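Local structure of calmodulin-binding transcription activator 1 (Homo sapiens, 2CXK) at residues V25-P30 / L71-N76; S39-Q44 / N77-N82. The protein acts as a transcriptional activator that may interact with calmodulin, the piece described here being its TIG (IPT) domain, an immunoglobulin-like fold. All coordinates share one frame; numbering follows the deposited sequence.

Contact 1 of 2, residues V25-P30 / L71-N76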
ATOM      1  N   VAL A  25      -4.949  -4.564  -0.816  1.00  8.88           N
ATOM      2  CA  VAL A  25      -4.934  -3.114  -0.726  1.00  6.79           C
ATOM      3  C   VAL A  25      -4.442  -2.745   0.670  1.00  8.31           C
ATOM      4  O   VAL A  25      -4.896  -3.320   1.665  1.00  8.07           O
ATOM      5  CB  VAL A  25      -6.348  -2.508  -0.938  1.00  8.59           C
ATOM      6  CG1 VAL A  25      -6.284  -0.986  -0.843  1.00  7.81           C
ATOM      7  CG2 VAL A  25      -6.897  -2.915  -2.306  1.00  9.31           C
ATOM      8  N   LEU A  26      -3.476  -1.836   0.743  1.00  7.64           N
ATOM      9  CA  LEU A  26      -2.983  -1.373   2.036  1.00  8.33           C
ATOM     10  C   LEU A  26      -3.623  -0.007   2.223  1.00  7.87           C
ATOM     11  O   LEU A  26      -3.704   0.774   1.278  1.00  8.36           O
ATOM     12  CB  LEU A  26      -1.453  -1.245   2.033  1.00  6.99           C
ATOM     13  CG  LEU A  26      -0.691  -2.568   1.939  1.00  8.56           C
ATOM     14  CD1 LEU A  26       0.803  -2.320   2.069  1.00 10.89           C
ATOM     15  CD2 LEU A  26      -1.165  -3.509   3.053  1.00 11.17           C
ATOM     16  N   ILE A  27      -4.113   0.264   3.432  1.00  8.38           N
ATOM     17  CA  ILE A  27      -4.746   1.544   3.734  1.00 10.91           C
ATOM     18  C   ILE A  27      -4.142   2.061   5.030  1.00 10.06           C
ATOM     19  O   ILE A  27      -4.170   1.381   6.054  1.00 11.60           O
ATOM     20  CB  ILE A  27      -6.269   1.391   3.913  1.00 12.44           C
ATOM     21  CG1 ILE A  27      -6.866   0.800   2.637  1.00 16.29           C
ATOM     22  CG2 ILE A  27      -6.896   2.742   4.251  1.00 13.21           C
ATOM     23  CD1 ILE A  27      -8.364   0.570   2.692  1.00 22.80           C
ATOM     24  N   THR A  28      -3.595   3.264   4.977  1.00 10.11           N
ATOM     25  CA  THR A  28      -2.953   3.830   6.141  1.00 10.56           C
ATOM     26  C   THR A  28      -3.769   4.950   6.760  1.00 11.90           C
ATOM     27  O   THR A  28      -4.554   5.626   6.091  1.00 13.59           O
ATOM     28  CB  THR A  28      -1.536   4.331   5.789  1.00 10.09           C
ATOM     29  OG1 THR A  28      -1.621   5.393   4.834  1.00 11.83           O
ATOM     30  CG2 THR A  28      -0.715   3.194   5.208  1.00 12.32           C
ATOM     31  N   GLY A  29      -3.580   5.123   8.058  1.00 13.23           N
ATOM     32  CA  GLY A  29      -4.304   6.136   8.786  1.00 13.22           C
ATOM     33  C   GLY A  29      -4.010   5.996  10.260  1.00 14.70           C
ATOM     34  O   GLY A  29      -3.022   5.368  10.636  1.00 15.56           O
ATOM     35  N   PRO A  30      -4.868   6.541  11.130  1.00 17.43           N
ATOM     36  CA  PRO A  30      -4.656   6.466  12.579  1.00 19.40           C
ATOM     37  C   PRO A  30      -5.162   5.206  13.280  1.00 21.36           C
ATOM     38  O   PRO A  30      -5.466   5.250  14.469  1.00 23.73           O
ATOM     39  CB  PRO A  30      -5.375   7.711  13.071  1.00 19.55           C
ATOM     40  CG  PRO A  30      -6.600   7.709  12.196  1.00 19.07           C
ATOM     41  CD  PRO A  30      -6.063   7.344  10.813  1.00 17.03           C
ATOM     42  N   LEU A  71     -14.423   3.814  -0.634  1.00 12.13           N
ATOM     43  CA  LEU A  71     -13.611   2.885   0.143  1.00 11.46           C
ATOM     44  C   LEU A  71     -13.576   3.493   1.540  1.00 12.94           C
ATOM     45  O   LEU A  71     -13.141   4.633   1.715  1.00 11.94           O
ATOM     46  CB  LEU A  71     -12.189   2.770  -0.431  1.00  7.97           C
ATOM     47  CG  LEU A  71     -11.189   1.976   0.425  1.00 11.28           C
ATOM     48  CD1 LEU A  71     -11.772   0.606   0.794  1.00  8.31           C
ATOM     49  CD2 LEU A  71      -9.877   1.815  -0.346  1.00 12.26           C
ATOM     50  N   GLN A  72     -14.061   2.746   2.528  1.00 14.73           N
ATOM     51  CA  GLN A  72     -14.093   3.231   3.908  1.00 14.11           C
ATOM     52  C   GLN A  72     -13.544   2.186   4.874  1.00 14.46           C
ATOM     53  O   GLN A  72     -13.590   0.988   4.593  1.00 14.56           O
ATOM     54  CB  GLN A  72     -15.535   3.546   4.319  1.00 15.64           C
ATOM     55  CG  GLN A  72     -16.275   4.512   3.406  1.00 16.37           C
ATOM     56  CD  GLN A  72     -17.762   4.544   3.712  1.00 18.63           C
ATOM     57  OE1 GLN A  72     -18.242   5.404   4.456  1.00 21.20           O
ATOM     58  NE2 GLN A  72     -18.496   3.594   3.151  1.00 16.90           N
ATOM     59  N   VAL A  73     -13.024   2.646   6.008  1.00 11.83           N
ATOM     60  CA  VAL A  73     -12.508   1.749   7.040  1.00 11.27           C
ATOM     61  C   VAL A  73     -13.532   1.724   8.181  1.00 13.16           C
ATOM     62  O   VAL A  73     -14.055   2.767   8.570  1.00 13.89           O
ATOM     63  CB  VAL A  73     -11.161   2.242   7.604  1.00  9.75           C
ATOM     64  CG1 VAL A  73     -10.720   1.356   8.751  1.00  9.51           C
ATOM     65  CG2 VAL A  73     -10.115   2.241   6.512  1.00 11.14           C
ATOM     66  N   ALA A  74     -13.823   0.534   8.697  1.00 10.79           N
ATOM     67  CA  ALA A  74     -14.777   0.383   9.792  1.00 13.90           C
ATOM     68  C   ALA A  74     -14.185  -0.477  10.903  1.00 15.38           C
ATOM     69  O   ALA A  74     -13.267  -1.264  10.671  1.00 15.31           O
ATOM     70  CB  ALA A  74     -16.056  -0.258   9.280  1.00 13.01           C
ATOM     71  N   PHE A  75     -14.716  -0.315  12.111  1.00 15.56           N
ATOM     72  CA  PHE A  75     -14.290  -1.096  13.272  1.00 16.80           C
ATOM     73  C   PHE A  75     -15.609  -1.536  13.898  1.00 17.58           C
ATOM     74  O   PHE A  75     -16.450  -0.693  14.216  1.00 16.73           O
ATOM     75  CB  PHE A  75     -13.505  -0.245  14.267  1.00 17.22           C
ATOM     76  CG  PHE A  75     -12.889  -1.041  15.383  1.00 19.15           C
ATOM     77  CD1 PHE A  75     -11.762  -1.826  15.154  1.00 18.09           C
ATOM     78  CD2 PHE A  75     -13.457  -1.039  16.656  1.00 19.36           C
ATOM     79  CE1 PHE A  75     -11.206  -2.599  16.175  1.00 19.78           C
ATOM     80  CE2 PHE A  75     -12.910  -1.809  17.686  1.00 19.11           C
ATOM     81  CZ  PHE A  75     -11.785  -2.590  17.447  1.00 18.62           C
ATOM     82  N   ASN A  76     -15.785  -2.844  14.064  1.00 16.83           N
ATOM     83  CA  ASN A  76     -17.034  -3.396  14.599  1.00 18.16           C
ATOM     84  C   ASN A  76     -18.183  -2.928  13.706  1.00 17.32           C
ATOM     85  O   ASN A  76     -19.287  -2.646  14.167  1.00 16.95           O
ATOM     86  CB  ASN A  76     -17.251  -2.948  16.046  1.00 19.18           C
ATOM     87  CG  ASN A  76     -16.412  -3.740  17.031  1.00 19.81           C
ATOM     88  OD1 ASN A  76     -16.027  -3.232  18.083  1.00 24.19           O
ATOM     89  ND2 ASN A  76     -16.137  -4.995  16.703  1.00 18.49           N
TER
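Ile-27 and Val-73 mark the nearest approach of the two backbones, 8.4 Å between their CA atoms, a separation at which strands 25-28 and 71-75 face each other through their side chains rather than through backbone hydrogen bonds. The contact depends on one branched residue that splits its two arms between two partners. Ile-27 projects from its strand into the interior; with CG1 anti to its carbonyl carbon (chi1 -58°) and the outer bond fully extended (chi2 179°), the longer arm delivers CD1 to Leu-71. The two side chains meet there tip to tip: CD1 of Ile-27 lies 3.6 Å from CD2 of Leu-71 and also touches CG and CD1 of that leucine, each at 3.9 Å, so that one methyl rests against the whole fork. The shorter arm serves the second partner. CG2 of Ile-27 comes to 4.0 Å from CG2 of Val-73, and here the side chains pass alongside each other in opposite senses instead of meeting end-on. All three residues are buried, and the side-chain surfaces that meet are purely aliphatic. Cys-40 and Phe-42 of strand 38-42, Leu-57 of strand 56-60 and Phe-86 of strand 84-88 continue the same oily layer, while the indole nitrogen of Trp-31 donates to the carbonyl of Ile-27. On its reverse side strand 24-28 turns Leu-26 and Thr-28 toward Ser-13 and Val-56 of the second subunit. Such packing of aliphatic branches between facing strands is characteristic of the core of a beta sandwich, here the immunoglobulin-like E-set fold of TIG domains.

Contact 2 of 2, residues S39-Q44 / N77-N82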
ATOM      1  N   SER A  39     -12.519  -3.717   9.262  1.00 12.75           N
ATOM      2  CA  SER A  39     -13.027  -4.165   7.974  1.00 13.54           C
ATOM      3  C   SER A  39     -12.940  -2.986   7.024  1.00 13.37           C
ATOM      4  O   SER A  39     -12.758  -1.841   7.451  1.00 12.74           O
ATOM      5  CB  SER A  39     -14.483  -4.650   8.079  1.00 13.46           C
ATOM      6  OG  SER A  39     -15.366  -3.601   8.435  1.00 15.52           O
ATOM      7  N   CYS A  40     -13.041  -3.269   5.731  1.00 12.67           N
ATOM      8  CA  CYS A  40     -13.009  -2.222   4.724  1.00 13.51           C
ATOM      9  C   CYS A  40     -14.247  -2.405   3.876  1.00 12.31           C
ATOM     10  O   CYS A  40     -14.616  -3.527   3.530  1.00 13.17           O
ATOM     11  CB  CYS A  40     -11.753  -2.324   3.852  1.00 11.12           C
ATOM     12  SG  CYS A  40     -10.232  -1.923   4.750  1.00 14.83           S
ATOM     13  N   LEU A  41     -14.894  -1.299   3.550  1.00 13.22           N
ATOM     14  CA  LEU A  41     -16.104  -1.357   2.749  1.00 13.97           C
ATOM     15  C   LEU A  41     -15.868  -0.708   1.400  1.00 12.39           C
ATOM     16  O   LEU A  41     -15.482   0.460   1.328  1.00 11.80           O
ATOM     17  CB  LEU A  41     -17.248  -0.627   3.461  1.00 16.21           C
ATOM     18  CG  LEU A  41     -17.473  -0.925   4.948  1.00 21.66           C
ATOM     19  CD1 LEU A  41     -18.718  -0.192   5.425  1.00 24.43           C
ATOM     20  CD2 LEU A  41     -17.633  -2.409   5.168  1.00 21.38           C
ATOM     21  N   PHE A  42     -16.075  -1.482   0.340  1.00 13.47           N
ATOM     22  CA  PHE A  42     -15.935  -0.998  -1.031  1.00 13.07           C
ATOM     23  C   PHE A  42     -17.369  -0.920  -1.548  1.00 15.66           C
ATOM     24  O   PHE A  42     -18.016  -1.950  -1.721  1.00 15.28           O
ATOM     25  CB  PHE A  42     -15.138  -1.988  -1.884  1.00 12.78           C
ATOM     26  CG  PHE A  42     -13.695  -2.130  -1.474  1.00 10.80           C
ATOM     27  CD1 PHE A  42     -13.346  -2.841  -0.336  1.00  9.80           C
ATOM     28  CD2 PHE A  42     -12.683  -1.557  -2.246  1.00 12.14           C
ATOM     29  CE1 PHE A  42     -12.001  -2.987   0.033  1.00  9.29           C
ATOM     30  CE2 PHE A  42     -11.338  -1.696  -1.885  1.00 10.62           C
ATOM     31  CZ  PHE A  42     -11.003  -2.416  -0.739  1.00  7.75           C
ATOM     32  N   ASP A  43     -17.862   0.293  -1.789  1.00 17.40           N
ATOM     33  CA  ASP A  43     -19.235   0.484  -2.245  1.00 18.80           C
ATOM     34  C   ASP A  43     -20.152  -0.302  -1.308  1.00 19.61           C
ATOM     35  O   ASP A  43     -21.045  -1.026  -1.746  1.00 17.96           O
ATOM     36  CB  ASP A  43     -19.409  -0.009  -3.693  1.00 19.59           C
ATOM     37  CG  ASP A  43     -20.755   0.406  -4.295  1.00 22.83           C
ATOM     38  OD1 ASP A  43     -21.269   1.471  -3.898  1.00 24.83           O
ATOM     39  OD2 ASP A  43     -21.292  -0.313  -5.168  1.00 22.28           O
ATOM     40  N   GLN A  44     -19.902  -0.166  -0.009  1.00 20.86           N
ATOM     41  CA  GLN A  44     -20.679  -0.854   1.015  1.00 23.26           C
ATOM     42  C   GLN A  44     -20.475  -2.368   1.095  1.00 22.65           C
ATOM     43  O   GLN A  44     -21.080  -3.028   1.942  1.00 22.03           O
ATOM     44  CB  GLN A  44     -22.173  -0.538   0.850  1.00 26.35           C
ATOM     45  CG  GLN A  44     -22.470   0.953   0.918  1.00 29.82           C
ATOM     46  CD  GLN A  44     -21.878   1.607   2.158  1.00 33.14           C
ATOM     47  OE1 GLN A  44     -21.395   2.741   2.109  1.00 34.55           O
ATOM     48  NE2 GLN A  44     -21.918   0.894   3.280  1.00 34.26           N
ATOM     49  N   ASN A  77     -17.888  -2.873  12.407  1.00 16.19           N
ATOM     50  CA  ASN A  77     -18.808  -2.460  11.340  1.00 16.70           C
ATOM     51  C   ASN A  77     -19.240  -1.008  11.417  1.00 17.98           C
ATOM     52  O   ASN A  77     -20.157  -0.594  10.711  1.00 17.56           O
ATOM     53  CB  ASN A  77     -20.061  -3.347  11.270  1.00 14.71           C
ATOM     54  CG  ASN A  77     -20.818  -3.182   9.947  1.00 18.69           C
ATOM     55  OD1 ASN A  77     -22.045  -3.026   9.923  1.00 19.47           O
ATOM     56  ND2 ASN A  77     -20.084  -3.220   8.841  1.00 14.39           N
ATOM     57  N   GLN A  78     -18.590  -0.237  12.279  1.00 18.21           N
ATOM     58  CA  GLN A  78     -18.901   1.182  12.387  1.00 19.84           C
ATOM     59  C   GLN A  78     -17.870   1.949  11.553  1.00 18.77           C
ATOM     60  O   GLN A  78     -16.668   1.803  11.764  1.00 16.45           O
ATOM     61  CB  GLN A  78     -18.811   1.641  13.843  1.00 23.76           C
ATOM     62  CG  GLN A  78     -19.062   3.136  14.037  1.00 31.48           C
ATOM     63  CD  GLN A  78     -18.670   3.633  15.426  1.00 36.19           C
ATOM     64  OE1 GLN A  78     -18.741   4.833  15.709  1.00 39.55           O
ATOM     65  NE2 GLN A  78     -18.256   2.713  16.296  1.00 38.13           N
ATOM     66  N   ILE A  79     -18.330   2.759  10.604  1.00 19.43           N
ATOM     67  CA  ILE A  79     -17.405   3.535   9.776  1.00 18.77           C
ATOM     68  C   ILE A  79     -16.587   4.473  10.661  1.00 19.82           C
ATOM     69  O   ILE A  79     -17.149   5.253  11.437  1.00 20.23           O
ATOM     70  CB  ILE A  79     -18.152   4.394   8.744  1.00 18.01           C
ATOM     71  CG1 ILE A  79     -18.973   3.502   7.817  1.00 19.62           C
ATOM     72  CG2 ILE A  79     -17.148   5.235   7.944  1.00 18.42           C
ATOM     73  CD1 ILE A  79     -18.162   2.444   7.127  1.00 21.17           C
ATOM     74  N   ILE A  80     -15.262   4.407  10.543  1.00 20.02           N
ATOM     75  CA  ILE A  80     -14.384   5.252  11.347  1.00 18.81           C
ATOM     76  C   ILE A  80     -13.420   6.106  10.525  1.00 20.19           C
ATOM     77  O   ILE A  80     -12.438   6.627  11.062  1.00 21.29           O
ATOM     78  CB  ILE A  80     -13.525   4.423  12.319  1.00 20.03           C
ATOM     79  CG1 ILE A  80     -12.683   3.414  11.534  1.00 17.41           C
ATOM     80  CG2 ILE A  80     -14.412   3.728  13.335  1.00 16.56           C
ATOM     81  CD1 ILE A  80     -11.563   2.804  12.345  1.00 21.22           C
ATOM     82  N   SER A  81     -13.688   6.249   9.233  1.00 17.40           N
ATOM     83  CA  SER A  81     -12.812   7.047   8.382  1.00 15.31           C
ATOM     84  C   SER A  81     -13.624   7.786   7.338  1.00 15.18           C
ATOM     85  O   SER A  81     -14.830   7.601   7.235  1.00 14.87           O
ATOM     86  CB  SER A  81     -11.801   6.146   7.662  1.00 15.70           C
ATOM     87  OG  SER A  81     -12.420   5.467   6.577  1.00 13.60           O
ATOM     88  N   ASN A  82     -12.950   8.639   6.570  1.00 13.59           N
ATOM     89  CA  ASN A  82     -13.588   9.363   5.484  1.00 13.15           C
ATOM     90  C   ASN A  82     -13.669   8.344   4.340  1.00 13.44           C
ATOM     91  O   ASN A  82     -13.151   7.234   4.468  1.00 12.36           O
ATOM     92  CB  ASN A  82     -12.709  10.547   5.058  1.00 12.35           C
ATOM     93  CG  ASN A  82     -11.298  10.111   4.656  1.00 12.03           C
ATOM     94  OD1 ASN A  82     -10.614   9.418   5.405  1.00 14.82           O
ATOM     95  ND2 ASN A  82     -10.859  10.530   3.476  1.00 12.03           N
TER
HETATM   96  O   HOH W   1     -15.558  -3.841  11.148  1.00 14.65           O
HETATM   97  O   HOH W   2     -17.854  -4.606   8.061  1.00 21.11           O
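A two-residue beta hairpin with a type I' turn, Asn-76 and Asn-77 both in left-handed backbone conformation, carries strand 67-75 into strand 78-79 and brings Asn-77 and Ile-79 alongside Ser-39 and Leu-41. The polar half of the contact is made through water. The hydroxyl OG of Ser-39, placed beside both backbone arms by a chi1 of 65°, bonds to two waters at 2.7 Å each. One accepts a hydrogen bond from the backbone N of Asn-77 at 2.8 Å, the other from its side-chain ND2 at 2.7 Å, so that one hydroxyl is linked to Asn-77 at two points, through a water each time. Next to this bridge the apolar half joins Leu-41 and Ile-79, whose side chains cross obliquely with their CD1 methyls meeting; the exact separation of those methyls is doubtful. CD2 of Leu-41 also lies 4.5 Å from ND2 of Asn-77. Further along, Ser-81 OG donates to the carbonyl O of Asn-82 at 2.8 Å and is hydrogen-bonded to Val-73 N as well. Strand 67-75 lies between the two partners in the sheet, antiparallel to both strand 38-42 and strand 78-79, while Ser-46 of strand 45-53 packs against Ser-39 and Leu-41.

Strand 67-75 supplies one side of contact 1 and lies between the two segments of contact 2. Contact 1 uses its inward-facing residues and spans the sandwich to strand 24-28; contact 2 joins its two sheet neighbours past the other face, where Gln-72 packs against Ile-79. Their centres are about 7 Å apart, and backbone hydrogen bonds probably tie them directly, from Leu-41 N to Gln-72 O and from Ile-80 N to Val-73 O. Burial sets the chemistry: purely aliphatic in the core for contact 1, mixed and water-mediated near the surface for contact 2. Leu-71 also packs on Phe-42, a residue of segment 39-44 that turns to the core and takes no part in contact 2 itself.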